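Local atomic coordinates of protein-glutaminase (Chryseobacterium proteolyticum, PDB entry 2ZK9), a protein that catalyses the deamidation of glutamine side chains in proteins, converting them to glutamate with release of ammonia. Residues R45-K48 against M49-I52; I101-P104 against S105-S108; W117-A120 against C121-T124; L151-N154 against N155-N158; T159-V162 against L163-S167. One frame throughout, in Å; residues are numbered along the deposited sequence. Where two conformers were deposited one is given.

Contact 1 (R45-K48 against M49-I52); sequences RAHK and MRQI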
loop_
_atom_site.group_PDB
_atom_site.type_symbol
_atom_site.label_atom_id
_atom_site.label_comp_id
_atom_site.label_asym_id
_atom_site.label_seq_id
_atom_site.Cartn_x
_atom_site.Cartn_y
_atom_site.Cartn_z
ATOM N N ARG A 45 -2.116 -4.296 -3.301
ATOM C CA ARG A 45 -1.752 -2.944 -3.741
ATOM C C ARG A 45 -0.297 -2.642 -3.422
ATOM O O ARG A 45 0.419 -2.060 -4.219
ATOM C CB ARG A 45 -2.685 -1.900 -3.154
ATOM C CG ARG A 45 -4.162 -2.077 -3.477
ATOM C CD ARG A 45 -4.981 -0.859 -3.217
ATOM N NE ARG A 45 -4.917 -0.315 -1.840
ATOM C CZ ARG A 45 -5.629 -0.768 -0.831
ATOM N NH1 ARG A 45 -6.487 -1.757 -0.934
ATOM N NH2 ARG A 45 -5.474 -0.225 0.389
ATOM N N ALA A 46 0.139 -3.026 -2.214
ATOM C CA ALA A 46 1.512 -2.734 -1.789
ATOM C C ALA A 46 2.516 -3.472 -2.627
ATOM O O ALA A 46 3.555 -2.938 -3.015
ATOM C CB ALA A 46 1.681 -3.029 -0.308
ATOM N N HIS A 47 2.238 -4.758 -2.942
ATOM C CA HIS A 47 3.190 -5.525 -3.717
ATOM C C HIS A 47 3.268 -5.028 -5.167
ATOM O O HIS A 47 4.325 -5.093 -5.784
ATOM C CB HIS A 47 2.822 -7.015 -3.645
ATOM C CG HIS A 47 4.006 -7.911 -3.482
ATOM N ND1 HIS A 47 4.923 -7.683 -2.560
ATOM C CD2 HIS A 47 4.375 -9.086 -4.073
ATOM C CE1 HIS A 47 5.827 -8.636 -2.517
ATOM N NE2 HIS A 47 5.512 -9.497 -3.463
ATOM N N LYS A 48 2.157 -4.528 -5.685
ATOM C CA LYS A 48 2.144 -3.946 -7.026
ATOM C C LYS A 48 2.901 -2.626 -7.060
ATOM O O LYS A 48 3.641 -2.346 -8.007
ATOM C CB LYS A 48 0.728 -3.782 -7.532
ATOM C CG LYS A 48 0.599 -3.525 -9.016
ATOM C CD LYS A 48 0.960 -4.725 -9.879
ATOM C CE LYS A 48 0.658 -4.490 -11.331
ATOM N NZ LYS A 48 1.115 -5.583 -12.193
ATOM N N MET A 49 2.753 -1.809 -6.012
ATOM C CA MET A 49 3.582 -0.602 -5.917
ATOM C C MET A 49 5.053 -0.944 -5.897
ATOM O O MET A 49 5.869 -0.284 -6.533
ATOM C CB MET A 49 3.226 0.205 -4.663
ATOM C CG MET A 49 1.838 0.832 -4.731
ATOM S SD MET A 49 1.573 2.078 -3.430
ATOM C CE MET A 49 1.264 1.059 -1.996
ATOM N N ARG A 50 5.415 -1.986 -5.157
ATOM C CA ARG A 50 6.806 -2.450 -5.108
ATOM C C ARG A 50 7.277 -2.893 -6.481
ATOM O O ARG A 50 8.403 -2.594 -6.847
ATOM C CB ARG A 50 6.966 -3.552 -4.087
ATOM C CG ARG A 50 8.360 -4.173 -4.134
ATOM C CD ARG A 50 8.512 -5.151 -3.008
ATOM N NE ARG A 50 9.855 -5.805 -3.040
ATOM C CZ ARG A 50 10.101 -6.966 -3.564
ATOM N NH1 ARG A 50 9.145 -7.759 -4.096
ATOM N NH2 ARG A 50 11.369 -7.428 -3.520
ATOM N N GLN A 51 6.424 -3.550 -7.280
ATOM C CA GLN A 51 6.805 -3.952 -8.618
ATOM C C GLN A 51 7.167 -2.713 -9.444
ATOM O O GLN A 51 8.112 -2.757 -10.253
ATOM C CB GLN A 51 5.713 -4.776 -9.287
ATOM C CG GLN A 51 6.043 -5.238 -10.693
ATOM C CD GLN A 51 4.884 -5.891 -11.416
ATOM O OE1 GLN A 51 3.830 -5.297 -11.511
ATOM N NE2 GLN A 51 5.107 -7.156 -11.846
ATOM N N ILE A 52 6.427 -1.626 -9.311
ATOM C CA ILE A 52 6.743 -0.408 -10.041
ATOM C C ILE A 52 8.122 0.134 -9.609
ATOM O O ILE A 52 8.939 0.509 -10.441
ATOM C CB ILE A 52 5.637 0.642 -9.889
ATOM C CG1 ILE A 52 4.357 0.101 -10.558
ATOM C CG2 ILE A 52 6.086 1.972 -10.427
ATOM C CD1 ILE A 52 3.115 0.861 -10.259
HETATM O O HOH W 1 6.779 -6.803 -5.510
HETATM O O HOH W 2 3.297 -2.704 -10.884
#
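Lys48 NZ donates to Gln51 OE1 at 2.8 Å, a side-chain bond spanning three residues of helix 42-55. The ammonium group lies in the plane of the amide carbonyl and uses a lone pair of the oxygen. It gets there because the lysine chain swings CG opposite its own nitrogen (chi1 -165°) and then bends at chi2 (70°), while Gln51 runs straight out beside it. A water donates to the same OE1 at 2.7 Å and also to Lys48 O, so two bonds grip the amide oxygen. Lys48 NZ has a second acceptor in Asn160 OD1 of helix 157-165.

Round the helix, His47 and Arg50 also lie alongside each other, with ring and guanidinium planes 26° apart, and His47 CE1 is 3.8 Å from Arg50 NH1. A second water sits over the centre of one imidazole face, accepting from Arg50 NH1 and donating to His47 O. The stronger polar partners of this pair come from other parts of the fold: Lys62 for His47 ND1, Asp59 in a salt bridge for Arg50 NE. Beneath, the regular i to i+4 backbone bonds continue. On the buried side Met49 CE packs 3.8 Å from Ala46 CA, and Met49 CG lies 3.3 Å from Arg45 O.

Contact 2 (I101-P104 against S105-S108); sequences IIDP and SLFS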
loop_
_atom_site.group_PDB
_atom_site.type_symbol
_atom_site.label_atom_id
_atom_site.label_comp_id
_atom_site.label_asym_id
_atom_site.label_seq_id
_atom_site.Cartn_x
_atom_site.Cartn_y
_atom_site.Cartn_z
ATOM N N ILE A 101 6.124 6.717 3.560
ATOM C CA ILE A 101 5.140 5.822 3.031
ATOM C C ILE A 101 4.571 6.359 1.732
ATOM O O ILE A 101 4.324 7.557 1.603
ATOM C CB ILE A 101 3.975 5.649 4.048
ATOM C CG1 ILE A 101 4.431 4.965 5.326
ATOM C CG2 ILE A 101 2.778 4.966 3.421
ATOM C CD1 ILE A 101 4.638 3.440 5.220
ATOM N N ILE A 102 4.362 5.443 0.763
ATOM C CA ILE A 102 3.521 5.732 -0.395
ATOM C C ILE A 102 2.290 4.889 -0.258
ATOM O O ILE A 102 2.355 3.648 -0.197
ATOM C CB ILE A 102 4.252 5.524 -1.723
ATOM C CG1 ILE A 102 5.415 6.544 -1.841
ATOM C CG2 ILE A 102 3.283 5.624 -2.855
ATOM C CD1 ILE A 102 6.267 6.407 -3.084
ATOM N N ASP A 103 1.122 5.538 -0.164
ATOM C CA ASP A 103 -0.127 4.821 -0.065
ATOM C C ASP A 103 -1.264 5.710 -0.599
ATOM O O ASP A 103 -1.965 6.368 0.162
ATOM C CB ASP A 103 -0.479 4.413 1.361
ATOM C CG ASP A 103 -1.750 3.631 1.454
ATOM O OD1 ASP A 103 -2.383 3.360 0.379
ATOM O OD2 ASP A 103 -2.127 3.274 2.575
ATOM N N PRO A 104 -1.475 5.697 -1.902
ATOM C CA PRO A 104 -2.581 6.480 -2.492
ATOM C C PRO A 104 -3.960 6.072 -2.087
ATOM O O PRO A 104 -4.905 6.796 -2.421
ATOM C CB PRO A 104 -2.337 6.290 -4.000
ATOM C CG PRO A 104 -0.883 6.059 -4.145
ATOM C CD PRO A 104 -0.587 5.165 -2.957
ATOM N N SER A 105 -4.161 4.957 -1.411
ATOM C CA SER A 105 -5.486 4.653 -0.859
ATOM C C SER A 105 -5.869 5.578 0.303
ATOM O O SER A 105 -7.030 5.722 0.567
ATOM C CB SER A 105 -5.668 3.186 -0.490
ATOM O OG SER A 105 -4.966 2.777 0.698
ATOM N N LEU A 106 -4.875 6.170 0.948
ATOM C CA LEU A 106 -5.067 7.088 2.071
ATOM C C LEU A 106 -4.551 8.488 1.781
ATOM O O LEU A 106 -5.050 9.428 2.400
ATOM C CB LEU A 106 -4.466 6.525 3.352
ATOM C CG LEU A 106 -5.111 5.234 3.852
ATOM C CD1 LEU A 106 -4.351 4.727 5.078
ATOM C CD2 LEU A 106 -6.573 5.420 4.158
ATOM N N PHE A 107 -3.514 8.632 0.994
ATOM C CA PHE A 107 -2.839 9.875 0.723
ATOM C C PHE A 107 -2.582 9.967 -0.768
ATOM O O PHE A 107 -1.554 9.526 -1.309
ATOM C CB PHE A 107 -1.541 9.972 1.536
ATOM C CG PHE A 107 -1.804 9.983 3.006
ATOM C CD1 PHE A 107 -2.086 11.156 3.659
ATOM C CD2 PHE A 107 -1.733 8.807 3.734
ATOM C CE1 PHE A 107 -2.279 11.208 5.015
ATOM C CE2 PHE A 107 -1.960 8.810 5.091
ATOM C CZ PHE A 107 -2.192 10.004 5.727
ATOM N N SER A 108 -3.508 10.569 -1.475
ATOM C CA SER A 108 -3.464 10.617 -2.925
ATOM C C SER A 108 -2.481 11.610 -3.535
ATOM O O SER A 108 -2.200 11.548 -4.734
ATOM C CB SER A 108 -4.873 11.009 -3.458
ATOM O OG SER A 108 -5.354 12.187 -2.827
HETATM O O HOH W 3 0.858 8.367 -0.498
#
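Asp103 OD1 takes two bonds from Ser105: the hydroxyl OG at 2.7 Å, on the syn side of the carboxylate and in the conformer described here, and the backbone N at 3.0 Å, from well above the carboxylate plane. The bond to N makes this an Asx turn. A chi1 of -178° sends CG away from the amide N of Asp103, and the carboxylate turns toward the following residues, where OD1 meets both donors of Ser105.

The main-chain oxygen of Asp103 is doubly used as well. Phe107 N reaches Asp103 O at 2.9 Å in the carbonyl plane, whereas Leu106 N, at 3.0 Å, comes from 43° out of it and closes a beta turn over Pro104 and Ser105. Pro104 CA adds a CA-H...O contact of 3.4 Å to Phe107 O, and a water joins that oxygen to Asp103 N. Leu106 CD1 passes 3.6 Å from Asp103 OD2.

What fixes OD2 lies further out: it accepts from His83 NE2 and Trp117 NE1. The pairing with His83 is consistent with the aspartate-histidine part of a papain-like Cys-His-Asp triad, as in clan CA peptidases, with the indole as a second-shell hold.

The turn leaves the end of strand 97-102, where Ile102 pairs with Ile86 of strand 82-91. Pro104 rests on helix 8-19, while Leu106 and Phe107 lie against helix 114-120.

Contact 3 (W117-A120 against C121-T124); sequences WRNA and CVNT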
loop_
_atom_site.group_PDB
_atom_site.type_symbol
_atom_site.label_atom_id
_atom_site.label_comp_id
_atom_site.label_asym_id
_atom_site.label_seq_id
_atom_site.Cartn_x
_atom_site.Cartn_y
_atom_site.Cartn_z
ATOM N N TRP A 117 0.846 8.327 8.343
ATOM C CA TRP A 117 0.165 7.185 7.758
ATOM C C TRP A 117 -0.549 6.332 8.809
ATOM O O TRP A 117 -1.719 5.990 8.660
ATOM C CB TRP A 117 1.145 6.381 6.938
ATOM C CG TRP A 117 0.568 5.160 6.292
ATOM C CD1 TRP A 117 -0.285 5.089 5.228
ATOM C CD2 TRP A 117 0.844 3.823 6.688
ATOM N NE1 TRP A 117 -0.549 3.782 4.932
ATOM C CE2 TRP A 117 0.117 2.967 5.804
ATOM C CE3 TRP A 117 1.628 3.224 7.672
ATOM C CZ2 TRP A 117 0.170 1.597 5.905
ATOM C CZ3 TRP A 117 1.674 1.867 7.780
ATOM C CH2 TRP A 117 0.957 1.038 6.907
ATOM N N ARG A 118 0.197 5.961 9.843
ATOM C CA ARG A 118 -0.444 5.135 10.880
ATOM C C ARG A 118 -1.613 5.865 11.513
ATOM O O ARG A 118 -2.638 5.278 11.846
ATOM C CB ARG A 118 0.552 4.708 11.932
ATOM C CG ARG A 118 1.582 3.687 11.383
ATOM C CD ARG A 118 2.351 2.982 12.515
ATOM N NE ARG A 118 3.062 3.890 13.397
ATOM C CZ ARG A 118 4.257 4.373 13.138
ATOM N NH1 ARG A 118 4.927 4.078 12.041
ATOM N NH2 ARG A 118 4.817 5.218 14.038
ATOM N N ASN A 119 -1.463 7.198 11.700
ATOM C CA ASN A 119 -2.596 7.952 12.275
ATOM C C ASN A 119 -3.820 7.926 11.358
ATOM O O ASN A 119 -4.941 7.891 11.902
ATOM C CB ASN A 119 -2.102 9.367 12.582
ATOM C CG ASN A 119 -3.183 10.180 13.257
ATOM O OD1 ASN A 119 -3.702 11.098 12.611
ATOM N ND2 ASN A 119 -3.540 9.871 14.469
ATOM N N ALA A 120 -3.655 7.900 10.034
ATOM C CA ALA A 120 -4.784 7.764 9.134
ATOM C C ALA A 120 -5.426 6.410 9.190
ATOM O O ALA A 120 -6.550 6.245 8.685
ATOM C CB ALA A 120 -4.362 8.087 7.711
ATOM N N CYS A 121 -4.741 5.414 9.769
ATOM C CA CYS A 121 -5.308 4.088 9.990
ATOM C C CYS A 121 -6.076 3.965 11.288
ATOM O O CYS A 121 -6.610 2.897 11.575
ATOM C CB CYS A 121 -4.173 3.054 9.960
ATOM S SG CYS A 121 -3.323 2.910 8.383
ATOM N N VAL A 122 -6.125 5.046 12.071
ATOM C CA VAL A 122 -6.893 5.090 13.307
ATOM C C VAL A 122 -7.726 6.372 13.292
ATOM O O VAL A 122 -7.687 7.197 14.206
ATOM C CB VAL A 122 -6.018 4.923 14.549
ATOM C CG1 VAL A 122 -5.605 3.440 14.650
ATOM C CG2 VAL A 122 -4.821 5.860 14.575
ATOM N N ASN A 123 -8.524 6.533 12.241
ATOM C CA ASN A 123 -9.287 7.740 11.973
ATOM C C ASN A 123 -10.581 7.703 12.788
ATOM O O ASN A 123 -11.495 6.949 12.450
ATOM C CB ASN A 123 -9.535 7.836 10.469
ATOM C CG ASN A 123 -10.174 9.136 10.086
ATOM O OD1 ASN A 123 -10.884 9.763 10.850
ATOM N ND2 ASN A 123 -9.910 9.517 8.840
ATOM N N THR A 124 -10.668 8.520 13.809
ATOM C CA THR A 124 -11.840 8.492 14.686
ATOM C C THR A 124 -13.075 9.139 14.125
ATOM O O THR A 124 -14.142 9.005 14.709
ATOM C CB THR A 124 -11.464 9.122 16.028
ATOM O OG1 THR A 124 -10.999 10.457 15.833
ATOM C CG2 THR A 124 -10.408 8.291 16.750
HETATM O O HOH W 4 -8.322 7.720 7.199
#
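Cys121 lays its sulfur over one face of the Trp117 indole, four residues earlier in the chain. Followed outward, the cysteine first brings CB to 3.3 Å from Arg118 O. From CB the side chain turns back beside the amide N (chi1 -64°), carrying SG over the tryptophan. The sulfur stands 4.5 Å from the centroid of the Trp117 five-membered ring and 17° off the ring normal. The nearest indole atom to Cys121 SG is CE2, at 4.3 Å, while the carbonyl oxygen Trp117 O is closer to SG, at 3.5 Å. Leu106, Val65 and His83 also touch this cysteine side chain, so the sulfur is buried among them.

Under this pair the backbone is leaving the helix. Cys121 N bonds to Arg118 O at 3.0 Å and only weakly to Trp117 O, so the alpha-helical pattern is giving way. Val122 N then bonds to Asn119 O at 3.1 Å, from 66° out of the carbonyl plane. Val122 CG2 packs at 3.4 Å against Asn119 O. A water, donating to Ala120 O and accepting from Asn123 ND2, spans the next step, while Asn123 OD1 turns to Ser125 OG.

This is the carboxyl end of helix 114-120 unwinding through i to i+3 bonds as the chain leaves for strand 130-138, with a cysteine sulfur-aromatic contact between Cys121 and Trp117 where it ends.

Contact 4 (L151-N154 against N155-N158); sequences LYDN and NLIN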
loop_
_atom_site.group_PDB
_atom_site.type_symbol
_atom_site.label_atom_id
_atom_site.label_comp_id
_atom_site.label_asym_id
_atom_site.label_seq_id
_atom_site.Cartn_x
_atom_site.Cartn_y
_atom_site.Cartn_z
ATOM N N LEU A 151 4.557 -14.499 4.515
ATOM C CA LEU A 151 4.134 -15.142 3.285
ATOM C C LEU A 151 4.671 -14.256 2.152
ATOM O O LEU A 151 4.853 -13.058 2.376
ATOM C CB LEU A 151 2.629 -15.162 3.134
ATOM C CG LEU A 151 1.729 -15.826 4.139
ATOM C CD1 LEU A 151 0.305 -15.465 3.822
ATOM C CD2 LEU A 151 2.005 -17.307 3.978
ATOM N N TYR A 152 4.894 -14.813 0.988
ATOM C CA TYR A 152 5.514 -14.212 -0.165
ATOM C C TYR A 152 4.651 -14.371 -1.419
ATOM O O TYR A 152 3.823 -15.266 -1.490
ATOM C CB TYR A 152 6.875 -14.902 -0.369
ATOM C CG TYR A 152 7.813 -14.630 0.785
ATOM C CD1 TYR A 152 8.529 -13.422 0.815
ATOM C CD2 TYR A 152 7.970 -15.502 1.823
ATOM C CE1 TYR A 152 9.383 -13.114 1.829
ATOM C CE2 TYR A 152 8.838 -15.206 2.886
ATOM C CZ TYR A 152 9.500 -14.012 2.843
ATOM O OH TYR A 152 10.377 -13.672 3.874
ATOM N N ASP A 153 4.905 -13.506 -2.377
ATOM C CA ASP A 153 4.235 -13.551 -3.683
ATOM C C ASP A 153 5.223 -13.117 -4.759
ATOM O O ASP A 153 5.111 -12.085 -5.401
ATOM C CB ASP A 153 2.993 -12.671 -3.723
ATOM C CG ASP A 153 2.165 -12.755 -4.975
ATOM O OD1 ASP A 153 2.076 -13.865 -5.563
ATOM O OD2 ASP A 153 1.564 -11.712 -5.367
ATOM N N ASN A 154 6.326 -13.895 -4.914
ATOM C CA ASN A 154 7.469 -13.431 -5.618
ATOM C C ASN A 154 7.195 -13.167 -7.095
ATOM O O ASN A 154 7.844 -12.277 -7.690
ATOM C CB ASN A 154 8.581 -14.415 -5.527
ATOM C CG ASN A 154 9.288 -14.412 -4.215
ATOM O OD1 ASN A 154 9.063 -13.608 -3.348
ATOM N ND2 ASN A 154 10.171 -15.368 -4.112
ATOM N N ASN A 155 6.265 -13.910 -7.695
ATOM C CA ASN A 155 5.947 -13.756 -9.100
ATOM C C ASN A 155 4.713 -12.915 -9.348
ATOM O O ASN A 155 4.270 -12.794 -10.480
ATOM C CB ASN A 155 5.818 -15.162 -9.748
ATOM C CG ASN A 155 7.169 -15.883 -9.731
ATOM O OD1 ASN A 155 7.215 -17.015 -9.250
ATOM N ND2 ASN A 155 8.189 -15.250 -10.154
ATOM N N LEU A 156 4.169 -12.326 -8.264
ATOM C CA LEU A 156 3.010 -11.450 -8.283
ATOM C C LEU A 156 1.778 -12.126 -8.836
ATOM O O LEU A 156 0.801 -11.461 -9.225
ATOM C CB LEU A 156 3.174 -10.071 -8.998
ATOM C CG LEU A 156 3.687 -8.949 -8.061
ATOM C CD1 LEU A 156 5.140 -9.208 -7.725
ATOM C CD2 LEU A 156 3.415 -7.577 -8.657
ATOM N N ILE A 157 1.739 -13.463 -8.788
ATOM C CA ILE A 157 0.523 -14.145 -9.247
ATOM C C ILE A 157 -0.637 -13.804 -8.344
ATOM O O ILE A 157 -1.744 -13.558 -8.833
ATOM C CB ILE A 157 0.795 -15.652 -9.338
ATOM C CG1 ILE A 157 1.809 -15.936 -10.496
ATOM C CG2 ILE A 157 -0.475 -16.450 -9.520
ATOM C CD1 ILE A 157 2.282 -17.359 -10.541
ATOM N N ASN A 158 -0.453 -13.834 -7.035
ATOM C CA ASN A 158 -1.584 -13.516 -6.168
ATOM C C ASN A 158 -1.997 -12.046 -6.341
ATOM O O ASN A 158 -3.166 -11.728 -6.445
ATOM C CB ASN A 158 -1.261 -13.833 -4.710
ATOM C CG ASN A 158 -2.513 -13.891 -3.904
ATOM O OD1 ASN A 158 -2.820 -12.954 -3.125
ATOM N ND2 ASN A 158 -3.265 -14.961 -4.002
HETATM O O HOH W 5 3.771 -15.289 -7.040
#
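The chain leaves strand 150-152 through a type I beta turn from Asp153 to Leu156, closed by Leu156 N bonding to Asp153 O at 3.0 Å from 59° out of the carbonyl plane. Leu156 itself takes a left-handed conformation (phi 60°), which turns the chain out of the beta turn and into helix 157-165.

The Asp153 side chain does most of the work. Its carboxylate reaches under the turn to the first residues of the helix. OD1 accepts from Asn158 N at 2.9 Å, on the syn side and somewhat out of the carboxylate plane. A water donates to the same Asp153 OD1 at 2.7 Å and accepts from both Asn155 N and Ile157 N, carrying the aspartate's reach to two more amides. Leu156 holds the N-cap position but has no polar side chain to offer; instead the carboxylate three residues earlier takes Asn158 N directly and Ile157 N through the water. Placed at the amino end of a helix, its negative charge would probably be favoured by the helix dipole. The other oxygen, OD2, accepts from Thr159 OG1 and lies 3.3 Å from Leu156 CA.

Asn158 crosses the aspartate at about a right angle, amide and carboxylate planes 84° apart, with its CB 3.4 Å from Asp153 OD1. Its amide end points away from the turn: Asn158 OD1 bonds to Tyr142 OH, and ND2 to Gly184 O near the chain terminus. A glycerol, probably from the crystallisation liquor, lies about 4 Å from the Asn158 side chain.

Contact 5 (T159-V162 against L163-S167); sequences TNCV and LTKFS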
loop_
_atom_site.group_PDB
_atom_site.type_symbol
_atom_site.label_atom_id
_atom_site.label_comp_id
_atom_site.label_asym_id
_atom_site.label_seq_id
_atom_site.Cartn_x
_atom_site.Cartn_y
_atom_site.Cartn_z
ATOM N N THR A 159 -0.982 -11.191 -6.356
ATOM C CA THR A 159 -1.196 -9.747 -6.467
ATOM C C THR A 159 -2.056 -9.422 -7.649
ATOM O O THR A 159 -3.054 -8.711 -7.556
ATOM C CB THR A 159 0.156 -9.030 -6.564
ATOM O OG1 THR A 159 0.871 -9.094 -5.340
ATOM C CG2 THR A 159 -0.010 -7.564 -6.925
ATOM N N ASN A 160 -1.641 -9.902 -8.830
ATOM C CA ASN A 160 -2.348 -9.525 -10.059
ATOM C C ASN A 160 -3.742 -10.120 -10.071
ATOM O O ASN A 160 -4.676 -9.498 -10.575
ATOM C CB ASN A 160 -1.519 -9.917 -11.279
ATOM C CG ASN A 160 -0.325 -9.047 -11.457
ATOM O OD1 ASN A 160 -0.436 -7.802 -11.387
ATOM N ND2 ASN A 160 0.810 -9.630 -11.800
ATOM N N CYS A 161 -3.900 -11.335 -9.537
ATOM C CA CYS A 161 -5.215 -11.982 -9.494
ATOM C C CYS A 161 -6.169 -11.215 -8.613
ATOM O O CYS A 161 -7.344 -10.970 -8.977
ATOM C CB CYS A 161 -5.072 -13.419 -8.948
ATOM S SG CYS A 161 -6.500 -14.479 -9.286
ATOM N N VAL A 162 -5.696 -10.775 -7.432
ATOM C CA VAL A 162 -6.549 -10.035 -6.493
ATOM C C VAL A 162 -6.900 -8.685 -7.095
ATOM O O VAL A 162 -8.058 -8.263 -7.038
ATOM C CB VAL A 162 -5.867 -9.938 -5.133
ATOM C CG1 VAL A 162 -6.568 -8.938 -4.246
ATOM C CG2 VAL A 162 -5.780 -11.311 -4.493
ATOM N N LEU A 163 -5.919 -7.976 -7.634
ATOM C CA LEU A 163 -6.228 -6.684 -8.254
ATOM C C LEU A 163 -7.283 -6.834 -9.355
ATOM O O LEU A 163 -8.196 -6.009 -9.452
ATOM C CB LEU A 163 -4.983 -6.016 -8.800
ATOM C CG LEU A 163 -3.932 -5.577 -7.761
ATOM C CD1 LEU A 163 -2.711 -5.051 -8.485
ATOM C CD2 LEU A 163 -4.514 -4.557 -6.801
ATOM N N THR A 164 -7.187 -7.871 -10.177
ATOM C CA THR A 164 -8.169 -8.081 -11.209
ATOM C C THR A 164 -9.538 -8.349 -10.618
ATOM O O THR A 164 -10.545 -7.779 -11.080
ATOM C CB THR A 164 -7.717 -9.193 -12.159
ATOM O OG1 THR A 164 -6.538 -8.734 -12.823
ATOM C CG2 THR A 164 -8.760 -9.504 -13.188
ATOM N N LYS A 165 -9.603 -9.162 -9.570
ATOM C CA LYS A 165 -10.896 -9.413 -8.933
ATOM C C LYS A 165 -11.546 -8.165 -8.391
ATOM O O LYS A 165 -12.795 -8.051 -8.397
ATOM C CB LYS A 165 -10.714 -10.452 -7.846
ATOM C CG LYS A 165 -10.857 -11.856 -8.418
ATOM C CD LYS A 165 -10.745 -12.923 -7.337
ATOM C CE LYS A 165 -10.704 -14.294 -8.010
ATOM N NZ LYS A 165 -12.000 -14.575 -8.693
ATOM N N PHE A 166 -10.780 -7.204 -7.931
ATOM C CA PHE A 166 -11.297 -5.985 -7.353
ATOM C C PHE A 166 -11.373 -4.817 -8.312
ATOM O O PHE A 166 -11.747 -3.695 -7.923
ATOM C CB PHE A 166 -10.516 -5.584 -6.096
ATOM C CG PHE A 166 -10.539 -6.579 -4.952
ATOM C CD1 PHE A 166 -11.442 -7.621 -4.843
ATOM C CD2 PHE A 166 -9.643 -6.408 -3.898
ATOM C CE1 PHE A 166 -11.428 -8.468 -3.744
ATOM C CE2 PHE A 166 -9.632 -7.252 -2.832
ATOM C CZ PHE A 166 -10.515 -8.296 -2.754
ATOM N N SER A 167 -11.051 -5.017 -9.585
ATOM C CA SER A 167 -10.875 -3.968 -10.565
ATOM C C SER A 167 -12.050 -3.029 -10.670
ATOM O O SER A 167 -11.822 -1.826 -10.845
ATOM C CB SER A 167 -10.585 -4.586 -11.917
ATOM O OG SER A 167 -11.579 -5.480 -12.393
#
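Val162 extends CG1 trans to its amide nitrogen (chi1 168°), and Phe166 swings its ring to the far side from its carbonyl carbon (chi1 -61°), so that the two side chains run alongside each other at the carboxyl end of helix 157-165. Val162 CG1 meets the ring at Phe166 CE2, 3.8 Å away. The backbone holds the same pair together: Phe166 N bonds to Val162 O at 3.1 Å and makes a second, weak bond to Leu163 O. On from there, Ser167 N bonds to Thr164 O, only three residues back, as the helix gives out. The Phe166 ring also meets Tyr37 edge-to-face.

One turn earlier, Leu163 N bonds to Thr159 O at 3.0 Å. The side chains of that pair point the same way, with Leu163 CD1 4.0 Å from Thr159 CG2. Thr159 OG1 itself is taken by Asp153 OD2, and both Thr159 and Leu163 touch Lys48 of helix 42-55.

The outer surface is polar. Thr164 places OG1 3.0 Å from Asn160 O, and the backbone N of Thr164 bonds to that oxygen at the same distance. Cys161, next along, ties the helix to the C-terminal tail by its disulfide to Cys183. Inward, the Leu163 side chain folds back over the preceding turn and brings CG to 3.3 Å from Thr159 O.

Contact 1, on helix 42-55, is the hub. Toward contact 2 its Met49 CE packs 3.3 Å from Ile102 O, and Arg45 NH2 makes a weak bond to Ser105 OG. Toward contact 5 Lys48 CG lies 3.7 Å from Leu163 CD1, and toward contact 4 His47 NE2 reaches Asp153 O in a weak bond of 3.3 Å. Contacts 4 and 5 follow one another along the chain and share helix 157-165. Contact 3 joins through contact 2, where Phe107 CZ is 3.5 Å from Ala120 CB; its centre is about 27 Å from that of contact 4. The bound sodium ion lies near contacts 1, 2 and 5, about 5 Å from the Arg45 side chain. Asp103, the probable catalytic aspartate, belongs to contact 2.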